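Long-range contacts in ribonuclease (Chelonia mydas, PDB 2ZPO), which probably cleaves RNA on the 3' side of pyrimidine nucleotides, as an endonuclease of the pancreatic ribonuclease family: residues F46-A51 / A77-R82; R70-S75 / T100-I105. All coordinates share one frame; numbering follows the deposited sequence.

Interaction 1 of 2, residues F46-A51 / A77-R82; sequences FVHASA and ALTTCR. With SO4 (sulfate ion), chain F.
His48 sets its CG anti to its own carbonyl carbon (chi1 -47°), Thr79 does the same with OG1 (chi1 -55°), and these two torsions bring the imidazole and the hydroxyl together across the strand pair. They meet tip to edge: His48 NE2 lies 2.7 Å from Thr79 OG1, the oxygen sits in the ring plane, and the bond is almost straight, with either atom a possible donor. The hydroxyl also bonds Arg16 NH2, which gives it a second hold. The other ring nitrogen, ND1, is held by the carbonyl of Asp13, so the imidazole is gripped at both nitrogens and its rotation is fixed. Phe46 O lies over one of its faces, offset toward the rim, and Ala77 CB packs 3.9 Å from His48 CB.

Backbone bonds run alongside as a short antiparallel ladder. Phe46 and Thr79 form a hydrogen-bonded pair, with Phe46 N 2.7 Å from Thr79 O and Thr79 N returning a bond to Phe46 O; His48 N then reaches Ala77 O at 2.8 Å. Past it, a water takes the N-H of Ala77 and donates to His48 O. Val47 and Leu78, a non-hydrogen-bonded pair, lie side by side on the face opposite Phe46 and Thr79, Val47 CG2 3.7 Å from Leu78 CD2. On the Phe46 side, Cys81 SG comes to the ring edge, in plane, 3.8 Å from Phe46 CE2. Farther along, Arg82 NE and NH2 hold a sulfate, probably from the crystallisation liquor, NE 2.7 Å from its O1; as in relatives, this arginine probably contacts substrate.

The Cys26-Cys81 disulfide ties this strand to helix 22-32, whose Met29 and Met30 pack on Phe46. Tyr115 of strand 111-118 packs against Val47 and Leu78, while Ser50 N-caps helix 51-55 and strand 94-108 flanks Leu78.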
ATOM      1  N   PHE A  46      -2.617   1.300  -1.490  1.00 14.30           N
ATOM      2  CA  PHE A  46      -3.137  -0.056  -1.584  1.00 14.31           C
ATOM      3  C   PHE A  46      -2.814  -0.560  -2.964  1.00 14.03           C
ATOM      4  O   PHE A  46      -3.063   0.130  -3.964  1.00 14.42           O
ATOM      5  CB  PHE A  46      -4.652  -0.051  -1.361  1.00 15.31           C
ATOM      6  CG  PHE A  46      -5.041   0.343   0.044  1.00 16.23           C
ATOM      7  CD1 PHE A  46      -4.969  -0.597   1.086  1.00 17.44           C
ATOM      8  CD2 PHE A  46      -5.427   1.660   0.337  1.00 14.57           C
ATOM      9  CE1 PHE A  46      -5.327  -0.230   2.412  1.00 17.33           C
ATOM     10  CE2 PHE A  46      -5.795   2.023   1.649  1.00 17.52           C
ATOM     11  CZ  PHE A  46      -5.736   1.078   2.681  1.00 17.15           C
ATOM     12  N   VAL A  47      -2.218  -1.748  -3.024  1.00 12.73           N
ATOM     13  CA  VAL A  47      -1.851  -2.338  -4.310  1.00 13.36           C
ATOM     14  C   VAL A  47      -2.905  -3.406  -4.623  1.00 12.96           C
ATOM     15  O   VAL A  47      -3.158  -4.279  -3.795  1.00 13.73           O
ATOM     16  CB  VAL A  47      -0.434  -2.983  -4.250  1.00 13.28           C
ATOM     17  CG1 VAL A  47      -0.081  -3.550  -5.595  1.00 12.30           C
ATOM     18  CG2 VAL A  47       0.643  -1.961  -3.788  1.00 13.63           C
ATOM     19  N   HIS A  48      -3.487  -3.363  -5.832  1.00 13.44           N
ATOM     20  CA  HIS A  48      -4.558  -4.313  -6.220  1.00 13.71           C
ATOM     21  C   HIS A  48      -3.981  -5.444  -7.055  1.00 13.09           C
ATOM     22  O   HIS A  48      -4.230  -5.575  -8.261  1.00 13.87           O
ATOM     23  CB  HIS A  48      -5.712  -3.579  -6.922  1.00 14.65           C
ATOM     24  CG  HIS A  48      -6.131  -2.351  -6.185  1.00 14.61           C
ATOM     25  ND1 HIS A  48      -6.467  -2.378  -4.845  1.00 14.13           N
ATOM     26  CD2 HIS A  48      -6.181  -1.047  -6.566  1.00 15.42           C
ATOM     27  CE1 HIS A  48      -6.748  -1.147  -4.444  1.00 13.64           C
ATOM     28  NE2 HIS A  48      -6.581  -0.325  -5.469  1.00 13.31           N
ATOM     29  N   ALA A  49      -3.176  -6.257  -6.389  1.00 12.77           N
ATOM     30  CA  ALA A  49      -2.609  -7.479  -6.972  1.00 12.01           C
ATOM     31  C   ALA A  49      -2.481  -8.444  -5.797  1.00 12.81           C
ATOM     32  O   ALA A  49      -2.495  -8.036  -4.637  1.00 12.38           O
ATOM     33  CB  ALA A  49      -1.240  -7.203  -7.556  1.00 13.52           C
ATOM     34  N   SER A  50      -2.341  -9.721  -6.104  1.00 12.38           N
ATOM     35  CA  SER A  50      -2.240 -10.706  -5.032  1.00 13.12           C
ATOM     36  C   SER A  50      -0.932 -10.614  -4.246  1.00 13.20           C
ATOM     37  O   SER A  50       0.084 -10.071  -4.702  1.00 12.77           O
ATOM     38  CB  SER A  50      -2.386 -12.118  -5.610  1.00 13.20           C
ATOM     39  OG  SER A  50      -1.260 -12.489  -6.361  1.00 12.99           O
ATOM     40  N   ALA A  51      -0.960 -11.190  -3.043  1.00 14.26           N
ATOM     41  CA  ALA A  51       0.251 -11.269  -2.252  1.00 14.84           C
ATOM     42  C   ALA A  51       1.380 -11.940  -3.024  1.00 14.01           C
ATOM     43  O   ALA A  51       2.522 -11.489  -2.968  1.00 14.88           O
ATOM     44  CB  ALA A  51      -0.037 -12.008  -0.918  1.00 15.43           C
ATOM     45  N   ALA A  77      -2.331  -1.964 -10.570  1.00 14.39           N
ATOM     46  CA  ALA A  77      -3.412  -1.055 -10.177  1.00 13.89           C
ATOM     47  C   ALA A  77      -3.145  -0.635  -8.722  1.00 14.14           C
ATOM     48  O   ALA A  77      -2.905  -1.478  -7.846  1.00 15.29           O
ATOM     49  CB  ALA A  77      -4.755  -1.753 -10.275  1.00 14.81           C
ATOM     50  N   LEU A  78      -3.216   0.668  -8.462  1.00 13.78           N
ATOM     51  CA  LEU A  78      -2.950   1.260  -7.140  1.00 14.24           C
ATOM     52  C   LEU A  78      -4.031   2.237  -6.744  1.00 15.25           C
ATOM     53  O   LEU A  78      -4.614   2.907  -7.608  1.00 14.78           O
ATOM     54  CB  LEU A  78      -1.636   2.045  -7.163  1.00 14.02           C
ATOM     55  CG  LEU A  78      -0.367   1.364  -7.645  1.00 13.83           C
ATOM     56  CD1 LEU A  78       0.772   2.346  -7.594  1.00 17.30           C
ATOM     57  CD2 LEU A  78      -0.039   0.129  -6.792  1.00 14.79           C
ATOM     58  N   THR A  79      -4.304   2.314  -5.445  1.00 14.54           N
ATOM     59  CA  THR A  79      -5.052   3.450  -4.912  1.00 15.07           C
ATOM     60  C   THR A  79      -4.200   4.080  -3.822  1.00 16.04           C
ATOM     61  O   THR A  79      -3.722   3.382  -2.904  1.00 15.53           O
ATOM     62  CB  THR A  79      -6.401   3.028  -4.319  1.00 15.88           C
ATOM     63  OG1 THR A  79      -7.129   2.313  -5.325  1.00 15.01           O
ATOM     64  CG2 THR A  79      -7.229   4.265  -3.864  1.00 15.16           C
ATOM     65  N   THR A  80      -4.029   5.393  -3.921  1.00 17.09           N
ATOM     66  CA  THR A  80      -3.210   6.147  -2.977  1.00 18.27           C
ATOM     67  C   THR A  80      -4.113   7.069  -2.191  1.00 18.74           C
ATOM     68  O   THR A  80      -4.892   7.828  -2.778  1.00 19.12           O
ATOM     69  CB  THR A  80      -2.055   6.908  -3.697  1.00 19.15           C
ATOM     70  OG1 THR A  80      -1.331   5.985  -4.522  1.00 21.68           O
ATOM     71  CG2 THR A  80      -1.120   7.493  -2.694  1.00 21.13           C
ATOM     72  N   CYS A  81      -4.014   6.976  -0.863  1.00 18.26           N
ATOM     73  CA  CYS A  81      -4.823   7.753   0.055  1.00 17.92           C
ATOM     74  C   CYS A  81      -3.924   8.723   0.809  1.00 18.68           C
ATOM     75  O   CYS A  81      -2.869   8.327   1.292  1.00 17.51           O
ATOM     76  CB  CYS A  81      -5.510   6.821   1.056  1.00 18.64           C
ATOM     77  SG  CYS A  81      -6.512   5.538   0.269  1.00 18.43           S
ATOM     78  N   ARG A  82      -4.359   9.979   0.892  1.00 18.75           N
ATOM     79  CA  ARG A  82      -3.626  11.032   1.598  1.00 20.28           C
ATOM     80  C   ARG A  82      -4.610  11.763   2.513  1.00 19.95           C
ATOM     81  O   ARG A  82      -5.703  12.124   2.105  1.00 18.96           O
ATOM     82  CB  ARG A  82      -2.972  12.006   0.612  1.00 20.40           C
ATOM     83  CG  ARG A  82      -1.671  11.468   0.000  1.00 22.20           C
ATOM     84  CD  ARG A  82      -1.108  12.357  -1.122  1.00 24.68           C
ATOM     85  NE  ARG A  82      -0.598  13.656  -0.657  1.00 27.00           N
ATOM     86  CZ  ARG A  82       0.666  13.896  -0.284  1.00 27.00           C
ATOM     87  NH1 ARG A  82       1.568  12.925  -0.281  1.00 29.53           N
ATOM     88  NH2 ARG A  82       1.018  15.120   0.117  1.00 26.31           N
TER
HETATM   89  S   SO4 F 124      -2.218  16.443  -1.275  0.50 56.76           S
HETATM   90  O1  SO4 F 124      -2.648  15.423  -0.323  0.50 56.46           O
HETATM   91  O2  SO4 F 124      -3.147  17.570  -1.244  0.50 56.77           O
HETATM   92  O3  SO4 F 124      -0.880  16.908  -0.915  0.50 56.50           O
HETATM   93  O4  SO4 F 124      -2.204  15.884  -2.625  0.50 56.75           O
HETATM   94  O   HOH W   1      -2.675  -5.006 -10.556  1.00 19.67           O

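Interaction 2 of 2, residues R70-S75 / T100-I105; sequences RDSTAS and TQRIRI. With GOL (glycerol), chain G.
Strands 70-72 and 100-105 run antiparallel, 4.7 Å apart at their closest and 160° between directions, with Arg70 and Ile105 a hydrogen-bonded pair and Asp71 facing Arg104 in a non-hydrogen-bonded one. Asp71 and Arg104 lie side by side in a salt bridge, their carboxylate and guanidinium nearly coplanar and edge to edge: the syn lone pair of Asp71 OD1 takes the N-H of Arg104 NE at 2.7 Å, nearly straight, and NH2 reaches OD2, whose position is less certain.

Ser72 N binds Ile103 O at 2.8 Å. Its hydroxyl, in the crowded position between backbone N and carbonyl carbon (chi1 65°), accepts from Ile103 N at 2.9 Å and donates to Ala74 O at 2.7 Å, standing in for a backbone acceptor where the chain turns a corner at 73 and 74. Arg102, bent at chi3, folds back over that corner: CG rests 3.4 Å from Ala74 O, and NE donates to Ser72 O at 2.8 Å. Its NH2 adds a weak second bond there and holds a water that donates to Asp71 O. An alanine here would remove this clasp, the water link and the CG contact, and would probably leave the chain entering the corner less firmly held.

A glycerol, probably from the crystallisation liquor, contacts Asp71 and Arg102 weakly. This is the long antiparallel beta hairpin of the pancreatic ribonuclease fold, with strand 69-83 broken at its corner.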
ATOM      1  N   ARG A  70      13.496  -2.824  -4.013  1.00 14.66           N
ATOM      2  CA  ARG A  70      13.395  -3.537  -5.280  1.00 14.96           C
ATOM      3  C   ARG A  70      12.310  -2.846  -6.052  1.00 13.30           C
ATOM      4  O   ARG A  70      11.298  -2.453  -5.466  1.00 12.72           O
ATOM      5  CB  ARG A  70      12.923  -4.977  -5.081  1.00 14.79           C
ATOM      6  CG  ARG A  70      13.633  -5.783  -3.984  1.00 18.95           C
ATOM      7  CD  ARG A  70      14.719  -6.588  -4.571  1.00 19.08           C
ATOM      8  NE  ARG A  70      14.293  -7.541  -5.599  1.00 19.16           N
ATOM      9  CZ  ARG A  70      15.172  -8.226  -6.321  1.00 21.03           C
ATOM     10  NH1 ARG A  70      16.481  -8.038  -6.101  1.00 21.63           N
ATOM     11  NH2 ARG A  70      14.772  -9.072  -7.264  1.00 20.85           N
ATOM     12  N   ASP A  71      12.484  -2.772  -7.360  1.00 13.24           N
ATOM     13  CA  ASP A  71      11.468  -2.226  -8.250  1.00 13.72           C
ATOM     14  C   ASP A  71      10.759  -3.359  -8.995  1.00 14.51           C
ATOM     15  O   ASP A  71      11.417  -4.285  -9.504  1.00 14.87           O
ATOM     16  CB  ASP A  71      12.139  -1.318  -9.269  1.00 14.71           C
ATOM     17  CG  ASP A  71      12.657  -0.045  -8.655  1.00 15.36           C
ATOM     18  OD1 ASP A  71      12.245   0.267  -7.524  1.00 15.42           O
ATOM     19  OD2 ASP A  71      13.468   0.649  -9.309  1.00 18.52           O
ATOM     20  N   SER A  72       9.439  -3.295  -9.045  1.00 13.58           N
ATOM     21  CA  SER A  72       8.665  -4.346  -9.751  1.00 13.71           C
ATOM     22  C   SER A  72       8.830  -4.297 -11.245  1.00 13.98           C
ATOM     23  O   SER A  72       8.990  -3.239 -11.830  1.00 13.66           O
ATOM     24  CB  SER A  72       7.176  -4.226  -9.440  1.00 13.89           C
ATOM     25  OG  SER A  72       6.614  -3.031  -9.942  1.00 12.07           O
ATOM     26  N   THR A  73       8.775  -5.479 -11.865  1.00 13.31           N
ATOM     27  CA  THR A  73       8.807  -5.530 -13.319  1.00 15.06           C
ATOM     28  C   THR A  73       7.453  -5.040 -13.835  1.00 14.58           C
ATOM     29  O   THR A  73       7.388  -4.190 -14.735  1.00 15.56           O
ATOM     30  CB  THR A  73       9.100  -6.947 -13.793  1.00 15.51           C
ATOM     31  OG1 THR A  73      10.422  -7.288 -13.352  1.00 16.43           O
ATOM     32  CG2 THR A  73       9.011  -7.056 -15.335  1.00 16.96           C
ATOM     33  N   ALA A  74       6.395  -5.574 -13.230  1.00 14.14           N
ATOM     34  CA  ALA A  74       5.024  -5.227 -13.606  1.00 14.97           C
ATOM     35  C   ALA A  74       4.549  -3.860 -13.080  1.00 15.27           C
ATOM     36  O   ALA A  74       4.994  -3.378 -12.026  1.00 14.67           O
ATOM     37  CB  ALA A  74       4.078  -6.337 -13.125  1.00 15.53           C
ATOM     38  N   SER A  75       3.627  -3.238 -13.819  1.00 16.15           N
ATOM     39  CA  SER A  75       2.827  -2.138 -13.304  1.00 16.27           C
ATOM     40  C   SER A  75       1.603  -2.759 -12.617  1.00 16.46           C
ATOM     41  O   SER A  75       1.119  -3.842 -13.030  1.00 18.20           O
ATOM     42  CB  SER A  75       2.380  -1.221 -14.451  1.00 16.77           C
ATOM     43  OG  SER A  75       3.463  -0.417 -14.934  1.00 20.48           O
ATOM     44  N   THR A 100      -1.928   3.245 -12.449  1.00 15.12           N
ATOM     45  CA  THR A 100      -1.346   1.953 -12.809  1.00 15.35           C
ATOM     46  C   THR A 100       0.153   2.189 -12.997  1.00 15.60           C
ATOM     47  O   THR A 100       0.570   2.856 -13.967  1.00 16.10           O
ATOM     48  CB  THR A 100      -1.995   1.355 -14.087  1.00 14.78           C
ATOM     49  OG1 THR A 100      -3.430   1.454 -13.998  1.00 15.67           O
ATOM     50  CG2 THR A 100      -1.634  -0.113 -14.233  1.00 15.42           C
ATOM     51  N   GLN A 101       0.957   1.676 -12.058  1.00 14.58           N
ATOM     52  CA  GLN A 101       2.355   2.086 -11.941  1.00 14.65           C
ATOM     53  C   GLN A 101       3.181   0.925 -11.420  1.00 13.89           C
ATOM     54  O   GLN A 101       2.660   0.095 -10.655  1.00 13.62           O
ATOM     55  CB  GLN A 101       2.473   3.237 -10.947  1.00 14.51           C
ATOM     56  CG  GLN A 101       1.808   4.549 -11.400  1.00 18.17           C
ATOM     57  CD  GLN A 101       2.141   5.667 -10.460  1.00 21.15           C
ATOM     58  OE1 GLN A 101       3.206   6.286 -10.567  1.00 26.79           O
ATOM     59  NE2 GLN A 101       1.275   5.894  -9.492  1.00 21.74           N
ATOM     60  N   ARG A 102       4.445   0.870 -11.853  1.00 13.50           N
ATOM     61  CA  ARG A 102       5.410  -0.003 -11.166  1.00 12.31           C
ATOM     62  C   ARG A 102       5.622   0.537  -9.754  1.00 12.53           C
ATOM     63  O   ARG A 102       5.379   1.717  -9.458  1.00 12.69           O
ATOM     64  CB  ARG A 102       6.748  -0.096 -11.927  1.00 12.59           C
ATOM     65  CG  ARG A 102       6.601  -0.694 -13.348  1.00 16.53           C
ATOM     66  CD  ARG A 102       7.858  -0.483 -14.201  1.00 18.94           C
ATOM     67  NE  ARG A 102       9.056  -1.032 -13.592  1.00 22.11           N
ATOM     68  CZ  ARG A 102      10.180  -0.368 -13.330  1.00 22.65           C
ATOM     69  NH1 ARG A 102      10.317   0.913 -13.650  1.00 24.88           N
ATOM     70  NH2 ARG A 102      11.196  -1.015 -12.777  1.00 23.00           N
ATOM     71  N   ILE A 103       6.071  -0.343  -8.871  1.00 11.23           N
ATOM     72  CA  ILE A 103       6.259   0.035  -7.469  1.00 11.73           C
ATOM     73  C   ILE A 103       7.639  -0.364  -6.950  1.00 12.19           C
ATOM     74  O   ILE A 103       8.260  -1.318  -7.453  1.00 11.96           O
ATOM     75  CB  ILE A 103       5.153  -0.554  -6.523  1.00 12.35           C
ATOM     76  CG1 ILE A 103       5.161  -2.091  -6.521  1.00 10.70           C
ATOM     77  CG2 ILE A 103       3.777   0.015  -6.910  1.00 11.54           C
ATOM     78  CD1 ILE A 103       4.242  -2.751  -5.482  1.00 12.00           C
ATOM     79  N   ARG A 104       8.071   0.363  -5.904  1.00 11.70           N
ATOM     80  CA  ARG A 104       9.352   0.135  -5.236  1.00 11.76           C
ATOM     81  C   ARG A 104       9.008  -0.245  -3.812  1.00 12.00           C
ATOM     82  O   ARG A 104       8.302   0.509  -3.118  1.00 11.37           O
ATOM     83  CB  ARG A 104      10.219   1.417  -5.256  1.00 11.68           C
ATOM     84  CG  ARG A 104      11.543   1.256  -4.521  1.00 13.92           C
ATOM     85  CD  ARG A 104      12.470   2.426  -4.736  1.00 16.70           C
ATOM     86  NE  ARG A 104      12.951   2.418  -6.115  1.00 15.74           N
ATOM     87  CZ  ARG A 104      13.680   3.380  -6.655  1.00 21.20           C
ATOM     88  NH1 ARG A 104      14.022   4.435  -5.913  1.00 20.55           N
ATOM     89  NH2 ARG A 104      14.054   3.273  -7.924  1.00 22.80           N
ATOM     90  N   ILE A 105       9.399  -1.443  -3.431  1.00 12.40           N
ATOM     91  CA  ILE A 105       9.145  -1.936  -2.068  1.00 12.29           C
ATOM     92  C   ILE A 105      10.480  -2.297  -1.371  1.00 13.20           C
ATOM     93  O   ILE A 105      11.500  -2.404  -2.028  1.00 13.33           O
ATOM     94  CB  ILE A 105       8.143  -3.153  -2.057  1.00 13.03           C
ATOM     95  CG1 ILE A 105       8.734  -4.376  -2.775  1.00 13.68           C
ATOM     96  CG2 ILE A 105       6.810  -2.734  -2.678  1.00 14.35           C
ATOM     97  CD1 ILE A 105       7.836  -5.638  -2.674  1.00 14.91           C
TER
HETATM   98  C1  GOL G 125      14.975   2.812 -13.086  1.00 41.72           C
HETATM   99  O1  GOL G 125      15.344   4.127 -12.720  1.00 42.72           O
HETATM  100  C2  GOL G 125      13.466   2.567 -12.999  1.00 42.60           C
HETATM  101  O2  GOL G 125      12.737   3.760 -12.794  1.00 43.34           O
HETATM  102  C3  GOL G 125      13.172   1.621 -11.844  1.00 41.72           C
HETATM  103  O3  GOL G 125      13.971   0.459 -11.928  1.00 39.10           O
HETATM  104  O   HOH W   2      12.274  -3.608 -12.138  1.00 28.61           O
HETATM  105  O   HOH W   3       3.473   2.328 -15.607  1.00 31.57           O

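Both interactions use strand 69-83: interaction 2 spans its corner and pairs it with strand 94-108, and interaction 1 takes the part after it and pairs that with strand 43-47, all in one antiparallel sheet. The first is buried near the middle of the chain, and its chemistry is mostly backbone bonds, apolar packing and one polar His-Thr pair; the second is only partly buried, farther out, and adds to its backbone bonds an Asp-Arg salt bridge, a serine hydroxyl and an arginine clasp, with water at its edge. They meet where Leu78 CD2 packs on Ile103 CG2 at 3.8 Å and Val47 CG2 approaches Ile103 CD1, so the hydrophobic side of one continues into the other.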